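Local coordinates for IPT/TIG domain-containing protein (PDB 3TC9), which is of unknown function but, with its immunoglobulin-like IPT/TIG domain and six-bladed beta-propeller, probably serves as an auxiliary nutrient-binding protein, at residues E39-D44 with K65-V70; M107-F112 with G390-E395; G238-N243 with F251-T256; I294-Y299 with Y310-Q315. All coordinates share one frame; numbering follows the deposited sequence.

Overall arrangement
Contact 1 lies in the immunoglobulin-like IPT/TIG domain, while contacts 2, 3 and 4 belong to the beta-propeller. The centres of contacts 1 and 2 are 31 Å apart. Contact 2 joins residues far apart in sequence where the propeller ring closes, and contacts 3 and 4 are nested inside the loop that it closes. Those two sit in successive blades, their centres 20 Å apart, and they touch: E239 OE2 lies 2.5 Å from Y299 OH, a probable hydrogen bond. Contact 3 is the most distant from contact 1, at 69 Å between centres and on the other side of the chain's centre. A 1,2-ethanediol, probably from the crystallisation liquor, is bound at contact 4.

Contact 1: residues E39-D44 with K65-V70; sequences ENFGSD and KSLYCV
F41 and L67 meet at about a right angle, with methyl CD2 of the leucine resting on one face of the phenyl ring. L67 CD2 lies 4.1 Å from the centroid of the F41 ring and 26° off its normal, a CH-pi contact displaced toward F41 CD2. On the opposite face the backbone N of E39 approaches, also off-centre, and the carbonyl carbon of S66 lies in the ring plane, 3.8 Å from F41 CD2. L67 reaches the ring because its CG stands between the backbone N and the carbonyl carbon (chi1 69°). L82 of strand 80-85 packs against both F41 and L67 and continues this apolar cluster. An alanine in place of F41 would probably open a gap between L67 and L82 and leave the L67 methyl without its aromatic face. Nearer the surface, E39 and K65 run side by side in the same direction, both bent at chi2, and end in a salt bridge of 2.9 Å from K65 NZ to E39 OE2. The ammonium meets that oxygen from well above the carboxylate plane, 66° out of it. A water accepts from K65 NZ at 3.1 Å and from N40 N at 2.8 Å, tying the lysine tip to the backbone where the chain leaves strand 33-39. The salt bridge and its water thus border the buried F41 ring, with strand 66-70 hydrogen-bonded alongside strand 33-39, in the immunoglobulin-like beta-sandwich of the IPT/TIG domain.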
# COMPACT_ATOMS: atom_id res chain seq x y z
N GLU B 39 36.68 -2.04 25.02
CA GLU B 39 37.97 -2.29 25.65
C GLU B 39 38.79 -3.32 24.89
O GLU B 39 38.25 -4.35 24.48
CB GLU B 39 37.77 -2.84 27.08
CG GLU B 39 36.88 -2.03 28.01
CD GLU B 39 37.63 -1.26 29.07
OE1 GLU B 39 38.15 -1.90 30.02
OE2 GLU B 39 37.68 -0.02 28.97
N ASN B 40 40.11 -3.08 24.77
CA ASN B 40 41.11 -4.04 24.29
C ASN B 40 40.86 -4.58 22.86
O ASN B 40 40.92 -5.80 22.61
CB ASN B 40 41.21 -5.20 25.29
CG ASN B 40 42.48 -5.98 25.21
OD1 ASN B 40 43.54 -5.46 24.85
ND2 ASN B 40 42.41 -7.26 25.56
N PHE B 41 40.60 -3.67 21.93
CA PHE B 41 40.42 -4.03 20.53
C PHE B 41 41.77 -4.13 19.81
O PHE B 41 41.89 -4.82 18.78
CB PHE B 41 39.56 -2.98 19.83
CG PHE B 41 38.13 -2.82 20.27
CD1 PHE B 41 37.48 -3.85 20.93
CD2 PHE B 41 37.43 -1.65 20.01
CE1 PHE B 41 36.15 -3.71 21.33
CE2 PHE B 41 36.09 -1.51 20.40
CZ PHE B 41 35.45 -2.56 21.03
N GLY B 42 42.76 -3.40 20.33
CA GLY B 42 44.05 -3.25 19.68
C GLY B 42 43.91 -2.21 18.58
O GLY B 42 42.84 -1.61 18.41
N SER B 43 44.96 -2.01 17.81
CA SER B 43 44.95 -1.02 16.75
C SER B 43 45.30 -1.67 15.39
O SER B 43 45.48 -0.95 14.41
CB SER B 43 45.90 0.14 17.08
OG SER B 43 47.06 -0.26 17.79
N ASP B 44 45.30 -3.02 15.33
CA ASP B 44 45.58 -3.80 14.12
C ASP B 44 44.27 -4.31 13.52
O ASP B 44 43.70 -5.31 13.98
CB ASP B 44 46.55 -4.97 14.41
CG ASP B 44 47.07 -5.71 13.19
OD1 ASP B 44 46.51 -5.50 12.08
OD2 ASP B 44 48.06 -6.48 13.33
N LYS B 65 40.30 1.50 22.13
CA LYS B 65 39.04 1.71 22.87
C LYS B 65 37.85 1.95 21.93
O LYS B 65 36.70 1.97 22.35
CB LYS B 65 39.15 2.90 23.85
CG LYS B 65 40.12 2.71 25.04
CD LYS B 65 39.49 2.17 26.34
CE LYS B 65 40.53 1.96 27.43
NZ LYS B 65 40.34 0.68 28.19
N SER B 66 38.15 2.11 20.65
CA SER B 66 37.15 2.33 19.61
C SER B 66 37.61 1.75 18.27
O SER B 66 38.80 1.51 18.04
CB SER B 66 36.85 3.82 19.45
OG SER B 66 38.03 4.51 19.05
N LEU B 67 36.63 1.49 17.42
CA LEU B 67 36.83 1.05 16.06
C LEU B 67 35.66 1.52 15.20
O LEU B 67 34.57 1.77 15.68
CB LEU B 67 37.07 -0.47 15.91
CG LEU B 67 35.94 -1.44 16.18
CD1 LEU B 67 35.03 -1.61 14.93
CD2 LEU B 67 36.51 -2.75 16.57
N TYR B 68 35.93 1.61 13.91
CA TYR B 68 34.97 1.91 12.87
C TYR B 68 34.80 0.68 11.99
O TYR B 68 35.78 0.02 11.63
CB TYR B 68 35.47 3.09 12.02
CG TYR B 68 35.21 4.48 12.58
CD1 TYR B 68 33.93 5.01 12.63
CD2 TYR B 68 36.28 5.32 12.90
CE1 TYR B 68 33.70 6.31 13.07
CE2 TYR B 68 36.06 6.63 13.33
CZ TYR B 68 34.77 7.12 13.43
OH TYR B 68 34.57 8.41 13.88
N CYS B 69 33.56 0.36 11.65
CA CYS B 69 33.27 -0.72 10.71
C CYS B 69 32.11 -0.26 9.81
O CYS B 69 31.52 0.80 10.06
CB CYS B 69 32.99 -2.04 11.41
SG CYS B 69 31.56 -2.00 12.50
N VAL B 70 31.83 -0.99 8.73
CA VAL B 70 30.79 -0.61 7.76
C VAL B 70 29.72 -1.69 7.76
O VAL B 70 30.06 -2.87 7.63
CB VAL B 70 31.42 -0.36 6.36
CG1 VAL B 70 30.36 0.10 5.35
CG2 VAL B 70 32.54 0.68 6.44
O HOH W 1 41.52 -0.90 25.85

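Contact 2: residues M107-F112 with G390-E395; sequences MLVTTF and GDLRQE
Carboxylate oxygen OD1 of D391, a residue whose backbone N is touched by CD2 of L108, accepts from two amides of its own turn. Q394 N donates at 2.8 Å to D391 OD1, on the anti side of the carboxylate and a little out of its plane. R393 N comes at 3.2 Å to the same D391 OD1 from above the plane, by a more bent bond. The two bonds make an Asx turn and an Asx motif that curl the chain round just after strand 390-391. The other oxygen, OD2, forms a salt bridge with K106, so both halves of the carboxylate are engaged.

This turn docks on strand 107-113, the first strand of the propeller part of the chain, which completes the blade of 401-407, 412-417 and 422-428, consistent with the Velcro closure of beta-propellers. Here the strand gains a short antiparallel neighbour on its outer side: V109 N to G390 O and G390 N to V109 O, each 2.9 Å, make one hydrogen-bonded pair with nearly straight bonds.

L392 packs on the strand beside this pair through its CD1 methyl, which lies 3.5 Å from M107 O and 3.8 Å from V109 CG2. The valine branch points there because CG2 stands beside the backbone N while CG1 is anti to it (chi1 179°). A water donates to M107 O at 2.7 Å. At G390 a CB would be jammed against the preceding carbonyl oxygen, and would also run into E395 OE1, the acceptor of the bond from D391 N.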
# COMPACT_ATOMS: atom_id res chain seq x y z
N MSE B 107 15.95 0.13 -1.57
CA MSE B 107 15.85 -0.36 -2.93
C MSE B 107 17.21 -0.33 -3.59
O MSE B 107 18.02 0.57 -3.36
CB MSE B 107 14.82 0.47 -3.71
CG MSE B 107 13.40 0.09 -3.37
SE MSE B 107 12.15 0.96 -4.54
CE MSE B 107 11.72 -0.52 -5.66
N LEU B 108 17.46 -1.32 -4.43
CA LEU B 108 18.66 -1.51 -5.21
C LEU B 108 18.33 -1.86 -6.65
O LEU B 108 17.31 -2.50 -6.91
CB LEU B 108 19.53 -2.66 -4.60
CG LEU B 108 20.10 -2.46 -3.16
CD1 LEU B 108 20.89 -3.68 -2.75
CD2 LEU B 108 21.01 -1.22 -3.04
N VAL B 109 19.24 -1.53 -7.56
CA VAL B 109 19.18 -1.96 -8.97
C VAL B 109 19.99 -3.24 -9.04
O VAL B 109 21.09 -3.29 -8.52
CB VAL B 109 19.68 -0.88 -9.99
CG1 VAL B 109 19.60 -1.39 -11.43
CG2 VAL B 109 18.91 0.43 -9.84
N THR B 110 19.43 -4.28 -9.65
CA THR B 110 20.11 -5.56 -9.84
C THR B 110 19.91 -6.04 -11.26
O THR B 110 19.12 -5.44 -11.98
CB THR B 110 19.63 -6.63 -8.83
OG1 THR B 110 18.22 -6.84 -8.99
CG2 THR B 110 20.02 -6.30 -7.36
N THR B 111 20.60 -7.13 -11.65
CA THR B 111 20.45 -7.73 -12.98
C THR B 111 19.56 -8.92 -12.79
O THR B 111 19.92 -9.85 -12.08
CB THR B 111 21.81 -8.05 -13.61
OG1 THR B 111 22.49 -6.82 -13.84
CG2 THR B 111 21.68 -8.81 -14.92
N PHE B 112 18.38 -8.88 -13.37
CA PHE B 112 17.44 -9.97 -13.24
C PHE B 112 17.75 -11.08 -14.26
O PHE B 112 17.92 -12.23 -13.86
CB PHE B 112 16.00 -9.43 -13.39
CG PHE B 112 14.95 -10.50 -13.43
CD1 PHE B 112 14.84 -11.44 -12.40
CD2 PHE B 112 14.05 -10.57 -14.49
CE1 PHE B 112 13.87 -12.45 -12.44
CE2 PHE B 112 13.06 -11.57 -14.53
CZ PHE B 112 12.99 -12.51 -13.52
N GLY B 390 23.34 -1.61 -7.77
CA GLY B 390 23.45 -0.94 -6.48
C GLY B 390 22.51 0.20 -6.21
O GLY B 390 21.37 0.21 -6.70
N ASP B 391 22.98 1.17 -5.38
CA ASP B 391 22.22 2.36 -4.99
C ASP B 391 21.65 3.06 -6.25
O ASP B 391 22.41 3.40 -7.17
CB ASP B 391 23.08 3.32 -4.15
CG ASP B 391 22.27 4.49 -3.57
OD1 ASP B 391 22.05 5.49 -4.30
OD2 ASP B 391 21.80 4.37 -2.42
N LEU B 392 20.32 3.26 -6.27
CA LEU B 392 19.55 3.87 -7.38
C LEU B 392 20.16 5.14 -7.95
O LEU B 392 20.26 5.24 -9.16
CB LEU B 392 18.12 4.18 -6.90
CG LEU B 392 17.06 3.10 -7.16
CD1 LEU B 392 17.46 1.78 -6.57
CD2 LEU B 392 15.72 3.53 -6.57
N ARG B 393 20.63 6.06 -7.10
CA ARG B 393 21.19 7.33 -7.56
C ARG B 393 22.70 7.45 -7.42
O ARG B 393 23.29 8.15 -8.21
CB ARG B 393 20.52 8.50 -6.82
CG ARG B 393 19.02 8.63 -7.11
CD ARG B 393 18.65 8.90 -8.55
NE ARG B 393 19.34 10.06 -9.13
CZ ARG B 393 18.93 11.32 -9.03
NH1 ARG B 393 17.80 11.61 -8.39
NH2 ARG B 393 19.64 12.29 -9.58
N GLN B 394 23.32 6.79 -6.44
CA GLN B 394 24.77 6.87 -6.17
C GLN B 394 25.63 5.91 -6.99
O GLN B 394 26.74 6.29 -7.37
CB GLN B 394 25.06 6.66 -4.68
CG GLN B 394 24.53 7.78 -3.76
CD GLN B 394 24.92 9.15 -4.28
OE1 GLN B 394 26.11 9.55 -4.30
NE2 GLN B 394 23.94 9.89 -4.78
N GLU B 395 25.12 4.72 -7.31
CA GLU B 395 25.90 3.68 -8.00
C GLU B 395 25.34 3.23 -9.34
O GLU B 395 26.11 3.08 -10.31
CB GLU B 395 26.02 2.42 -7.10
CG GLU B 395 26.71 2.65 -5.76
CD GLU B 395 26.87 1.43 -4.87
OE1 GLU B 395 25.87 0.72 -4.63
OE2 GLU B 395 27.99 1.25 -4.33
O HOH W 2 19.08 3.09 -3.16

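Contact 3: residues G238-N243 with F251-T256; sequences GELYFN and FRYDFT
F242 and F251 face each other in the central hairpin of a four-stranded propeller blade, where strand 240-244 runs antiparallel to 249-253. CB of F251 sits over one face of the F242 ring, 3.7 Å from its centroid, a CH-pi contact. The two rings are nearly parallel but slid apart and barely overlap. At the edge of the F242 ring, Y253 CB lies in plane, 3.8 Å from F242 CE1. F242 has CG between its backbone N and carbonyl carbon (chi1 59°), which lays the ring across both neighbours on the partner strand.

L240 adjoins this face, its CB 3.7 Å from F255 CE2, and L222 of strand 219-224 packs on L240, Y253 and F255 from beyond the hairpin. Two pairs of backbone hydrogen bonds, L240 with Y253 and F242 with F251, set the register that brings these side chains together.

On the other face, Y241 and R252 lie alongside, ring and guanidinium planes almost perpendicular. R252 is extended, and E239 CG lies over one face of its guanidinium; the salt bridge between them is long, and R252 NH2 donates to K304 O. E239 OE2 instead accepts from Y241 OH at 2.6 Å through its anti lone pair. That carboxylate oxygen is also hydrogen-bonded to Y299 OH of the next blade.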
# COMPACT_ATOMS: atom_id res chain seq x y z
N GLY B 238 -12.07 -0.90 -24.46
CA GLY B 238 -11.39 -1.80 -25.37
C GLY B 238 -11.01 -1.38 -26.78
O GLY B 238 -10.42 -2.19 -27.50
N GLU B 239 -11.30 -0.12 -27.20
CA GLU B 239 -10.93 0.34 -28.55
C GLU B 239 -9.40 0.62 -28.67
O GLU B 239 -8.74 0.89 -27.67
CB GLU B 239 -11.77 1.56 -28.99
CG GLU B 239 -11.43 2.87 -28.31
CD GLU B 239 -12.11 3.17 -26.98
OE1 GLU B 239 -12.68 2.25 -26.37
OE2 GLU B 239 -12.07 4.35 -26.56
N LEU B 240 -8.87 0.58 -29.90
CA LEU B 240 -7.44 0.75 -30.17
C LEU B 240 -7.08 2.14 -30.69
O LEU B 240 -7.72 2.64 -31.62
CB LEU B 240 -6.99 -0.30 -31.18
CG LEU B 240 -5.48 -0.40 -31.43
CD1 LEU B 240 -4.82 -1.24 -30.38
CD2 LEU B 240 -5.21 -1.00 -32.78
N TYR B 241 -6.04 2.74 -30.11
CA TYR B 241 -5.50 4.04 -30.51
C TYR B 241 -4.10 3.81 -31.03
O TYR B 241 -3.33 3.05 -30.43
CB TYR B 241 -5.51 5.03 -29.34
CG TYR B 241 -6.92 5.39 -28.91
CD1 TYR B 241 -7.62 6.41 -29.54
CD2 TYR B 241 -7.56 4.68 -27.89
CE1 TYR B 241 -8.93 6.72 -29.17
CE2 TYR B 241 -8.87 4.99 -27.51
CZ TYR B 241 -9.56 6.00 -28.17
OH TYR B 241 -10.85 6.28 -27.84
N PHE B 242 -3.76 4.42 -32.16
CA PHE B 242 -2.42 4.27 -32.73
C PHE B 242 -2.10 5.52 -33.52
O PHE B 242 -2.97 6.37 -33.67
CB PHE B 242 -2.30 2.98 -33.57
CG PHE B 242 -3.25 2.88 -34.73
CD1 PHE B 242 -4.52 2.31 -34.56
CD2 PHE B 242 -2.88 3.28 -36.00
CE1 PHE B 242 -5.41 2.21 -35.64
CE2 PHE B 242 -3.76 3.18 -37.07
CZ PHE B 242 -5.02 2.63 -36.89
N ASN B 243 -0.86 5.65 -34.00
CA ASN B 243 -0.49 6.86 -34.73
C ASN B 243 0.12 6.55 -36.09
O ASN B 243 0.20 5.40 -36.53
CB ASN B 243 0.51 7.70 -33.87
CG ASN B 243 1.97 7.29 -33.97
OD1 ASN B 243 2.28 6.11 -34.07
ND2 ASN B 243 2.90 8.25 -34.07
N PHE B 251 -5.17 7.75 -34.58
CA PHE B 251 -6.26 6.99 -35.19
C PHE B 251 -6.97 6.17 -34.14
O PHE B 251 -6.34 5.70 -33.20
CB PHE B 251 -5.75 6.09 -36.31
CG PHE B 251 -5.17 6.84 -37.48
CD1 PHE B 251 -6.00 7.33 -38.49
CD2 PHE B 251 -3.79 7.04 -37.59
CE1 PHE B 251 -5.47 8.04 -39.56
CE2 PHE B 251 -3.26 7.74 -38.67
CZ PHE B 251 -4.10 8.22 -39.66
N ARG B 252 -8.28 5.98 -34.31
CA ARG B 252 -9.09 5.17 -33.41
C ARG B 252 -9.65 3.98 -34.17
O ARG B 252 -10.26 4.17 -35.21
CB ARG B 252 -10.21 6.03 -32.82
CG ARG B 252 -11.03 5.33 -31.77
CD ARG B 252 -12.31 6.13 -31.59
NE ARG B 252 -13.07 5.66 -30.43
CZ ARG B 252 -13.96 4.68 -30.49
NH1 ARG B 252 -14.21 4.07 -31.64
NH2 ARG B 252 -14.62 4.31 -29.40
N TYR B 253 -9.44 2.77 -33.67
CA TYR B 253 -9.95 1.59 -34.34
C TYR B 253 -10.96 0.87 -33.45
O TYR B 253 -10.66 0.54 -32.31
CB TYR B 253 -8.79 0.66 -34.74
CG TYR B 253 -9.23 -0.68 -35.30
CD1 TYR B 253 -9.59 -0.82 -36.63
CD2 TYR B 253 -9.28 -1.81 -34.49
CE1 TYR B 253 -9.98 -2.06 -37.15
CE2 TYR B 253 -9.69 -3.05 -34.99
CZ TYR B 253 -10.03 -3.17 -36.32
OH TYR B 253 -10.42 -4.39 -36.83
N ASP B 254 -12.15 0.62 -33.99
CA ASP B 254 -13.20 -0.10 -33.27
C ASP B 254 -13.18 -1.56 -33.72
O ASP B 254 -13.34 -1.84 -34.90
CB ASP B 254 -14.57 0.55 -33.52
CG ASP B 254 -15.69 -0.00 -32.64
OD1 ASP B 254 -16.00 -1.21 -32.77
OD2 ASP B 254 -16.26 0.77 -31.85
N PHE B 255 -12.93 -2.47 -32.77
CA PHE B 255 -12.82 -3.90 -33.02
C PHE B 255 -14.12 -4.54 -33.52
O PHE B 255 -14.05 -5.48 -34.32
CB PHE B 255 -12.35 -4.62 -31.75
CG PHE B 255 -10.87 -4.48 -31.47
CD1 PHE B 255 -9.96 -5.40 -31.98
CD2 PHE B 255 -10.39 -3.44 -30.68
CE1 PHE B 255 -8.60 -5.27 -31.72
CE2 PHE B 255 -9.02 -3.31 -30.40
CZ PHE B 255 -8.13 -4.23 -30.92
N THR B 256 -15.29 -4.05 -33.07
CA THR B 256 -16.57 -4.61 -33.46
C THR B 256 -16.96 -4.18 -34.89
O THR B 256 -17.33 -5.04 -35.67
CB THR B 256 -17.69 -4.31 -32.42
OG1 THR B 256 -17.99 -2.92 -32.39
CG2 THR B 256 -17.34 -4.81 -31.01

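Contact 4: residues I294-Y299 with Y310-Q315; sequences ILRSDY and YIVCGQ. With EDO (1,2-ethanediol), chain T.
The Y310 ring carries R296 on one face: CB of the arginine lies 4.3 Å from the ring centroid, 22° off the normal, as a CH-pi contact, and the carbonyl oxygen of R296 also lies over a face. D298 OD2 sits in the ring plane at the edge, near CE2. The guanidinium of R296 has the Y310 hydroxyl over one face and D298 OD1 in its plane at the edge. R296 NE donates to D298 OD1 at 2.9 Å and NH2 to the same D298 OD1 at 3.2 Å, a side-on grip on one oxygen. Y310 OH is 3.2 Å from R296 NE, but the angle is too poor for a hydrogen bond.

The R296 chain is extended from CG to NE, running alongside the tyrosine. V312 CG2 lies against R296 CB. Beside this cluster I294 O accepts from both V312 N and C313 N, a classic beta bulge in the outer hairpin of this propeller blade.

R296 also has a cation-pi partner, Y283 of the adjoining strand, while R296 NH2 donates to 1,2-ethanediol O2 at 3.2 Å. An alanine in place of R296 would keep the CB over the ring but would probably leave the D298 carboxylate without its counter-charge and the hydroxyl end of Y310 without the chain that runs beside it. The guanidinium's charge is thus likely to be largely compensated in its plane by D298, while its NH2 still offers a hydrogen to a small hydroxyl-bearing molecule.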
# COMPACT_ATOMS: atom_id res chain seq x y z
N ILE B 294 5.90 15.35 -23.00
CA ILE B 294 4.73 14.52 -22.77
C ILE B 294 3.47 15.39 -22.75
O ILE B 294 3.46 16.50 -22.21
CB ILE B 294 4.91 13.67 -21.47
CG1 ILE B 294 6.20 12.79 -21.53
CG2 ILE B 294 3.66 12.81 -21.16
CD1 ILE B 294 6.64 12.17 -20.19
N LEU B 295 2.39 14.86 -23.32
CA LEU B 295 1.09 15.52 -23.31
C LEU B 295 0.08 14.64 -22.59
O LEU B 295 0.29 13.43 -22.48
CB LEU B 295 0.59 15.80 -24.74
CG LEU B 295 1.53 16.59 -25.66
CD1 LEU B 295 2.20 15.68 -26.61
CD2 LEU B 295 0.76 17.65 -26.43
N ARG B 296 -1.01 15.23 -22.13
CA ARG B 296 -2.11 14.48 -21.54
C ARG B 296 -3.33 14.64 -22.43
O ARG B 296 -3.62 15.76 -22.86
CB ARG B 296 -2.41 14.93 -20.11
CG ARG B 296 -3.62 14.26 -19.51
CD ARG B 296 -3.72 14.60 -18.05
NE ARG B 296 -5.08 14.40 -17.58
CZ ARG B 296 -5.41 14.21 -16.32
NH1 ARG B 296 -4.47 14.19 -15.38
NH2 ARG B 296 -6.67 14.04 -15.97
N SER B 297 -4.01 13.54 -22.72
CA SER B 297 -5.24 13.55 -23.52
C SER B 297 -6.36 12.97 -22.67
O SER B 297 -6.34 11.78 -22.34
CB SER B 297 -5.05 12.77 -24.81
OG SER B 297 -6.29 12.62 -25.48
N ASP B 298 -7.31 13.81 -22.27
CA ASP B 298 -8.44 13.38 -21.45
C ASP B 298 -9.40 12.53 -22.27
O ASP B 298 -9.60 12.79 -23.46
CB ASP B 298 -9.17 14.58 -20.82
CG ASP B 298 -8.42 15.25 -19.68
OD1 ASP B 298 -7.59 14.56 -19.02
OD2 ASP B 298 -8.67 16.46 -19.44
N TYR B 299 -9.95 11.49 -21.64
CA TYR B 299 -10.90 10.61 -22.30
C TYR B 299 -12.33 11.13 -22.14
O TYR B 299 -12.75 11.43 -21.02
CB TYR B 299 -10.78 9.20 -21.72
CG TYR B 299 -11.53 8.16 -22.52
CD1 TYR B 299 -11.04 7.71 -23.74
CD2 TYR B 299 -12.70 7.59 -22.03
CE1 TYR B 299 -11.69 6.72 -24.46
CE2 TYR B 299 -13.37 6.61 -22.75
CZ TYR B 299 -12.86 6.17 -23.96
OH TYR B 299 -13.48 5.17 -24.65
N TYR B 310 -2.95 18.31 -24.20
CA TYR B 310 -2.26 19.52 -23.73
C TYR B 310 -0.93 19.10 -23.13
O TYR B 310 -0.83 17.98 -22.64
CB TYR B 310 -3.13 20.32 -22.74
CG TYR B 310 -3.57 19.55 -21.51
CD1 TYR B 310 -2.81 19.56 -20.34
CD2 TYR B 310 -4.80 18.89 -21.47
CE1 TYR B 310 -3.22 18.89 -19.19
CE2 TYR B 310 -5.22 18.19 -20.33
CZ TYR B 310 -4.43 18.21 -19.19
OH TYR B 310 -4.84 17.59 -18.04
N ILE B 311 0.09 19.97 -23.21
CA ILE B 311 1.45 19.64 -22.70
C ILE B 311 1.39 19.50 -21.18
O ILE B 311 0.76 20.30 -20.50
CB ILE B 311 2.53 20.67 -23.18
CG1 ILE B 311 2.60 20.70 -24.72
CG2 ILE B 311 3.91 20.36 -22.59
CD1 ILE B 311 3.42 21.87 -25.33
N VAL B 312 2.03 18.45 -20.67
CA VAL B 312 2.11 18.16 -19.25
C VAL B 312 3.55 18.44 -18.75
O VAL B 312 3.70 19.05 -17.69
CB VAL B 312 1.61 16.72 -18.95
CG1 VAL B 312 2.24 16.16 -17.70
CG2 VAL B 312 0.09 16.74 -18.83
N CYS B 313 4.58 18.02 -19.51
CA CYS B 313 5.97 18.28 -19.10
C CYS B 313 6.93 18.23 -20.28
O CYS B 313 6.66 17.55 -21.27
CB CYS B 313 6.42 17.33 -17.99
SG CYS B 313 6.54 15.60 -18.48
N GLY B 314 8.08 18.89 -20.13
CA GLY B 314 9.13 18.92 -21.13
C GLY B 314 8.92 20.06 -22.11
O GLY B 314 7.84 20.65 -22.14
N GLN B 315 9.96 20.39 -22.89
CA GLN B 315 9.93 21.44 -23.88
C GLN B 315 10.17 20.83 -25.28
O GLN B 315 11.19 20.19 -25.49
CB GLN B 315 10.98 22.52 -23.52
CG GLN B 315 11.02 23.72 -24.46
CD GLN B 315 9.86 24.68 -24.33
OE1 GLN B 315 9.38 25.01 -23.24
NE2 GLN B 315 9.48 25.25 -25.45
C1 EDO T . -7.33 10.28 -12.65
O1 EDO T . -8.07 9.06 -12.52
C2 EDO T . -8.15 11.32 -13.40
O2 EDO T . -7.53 12.61 -13.26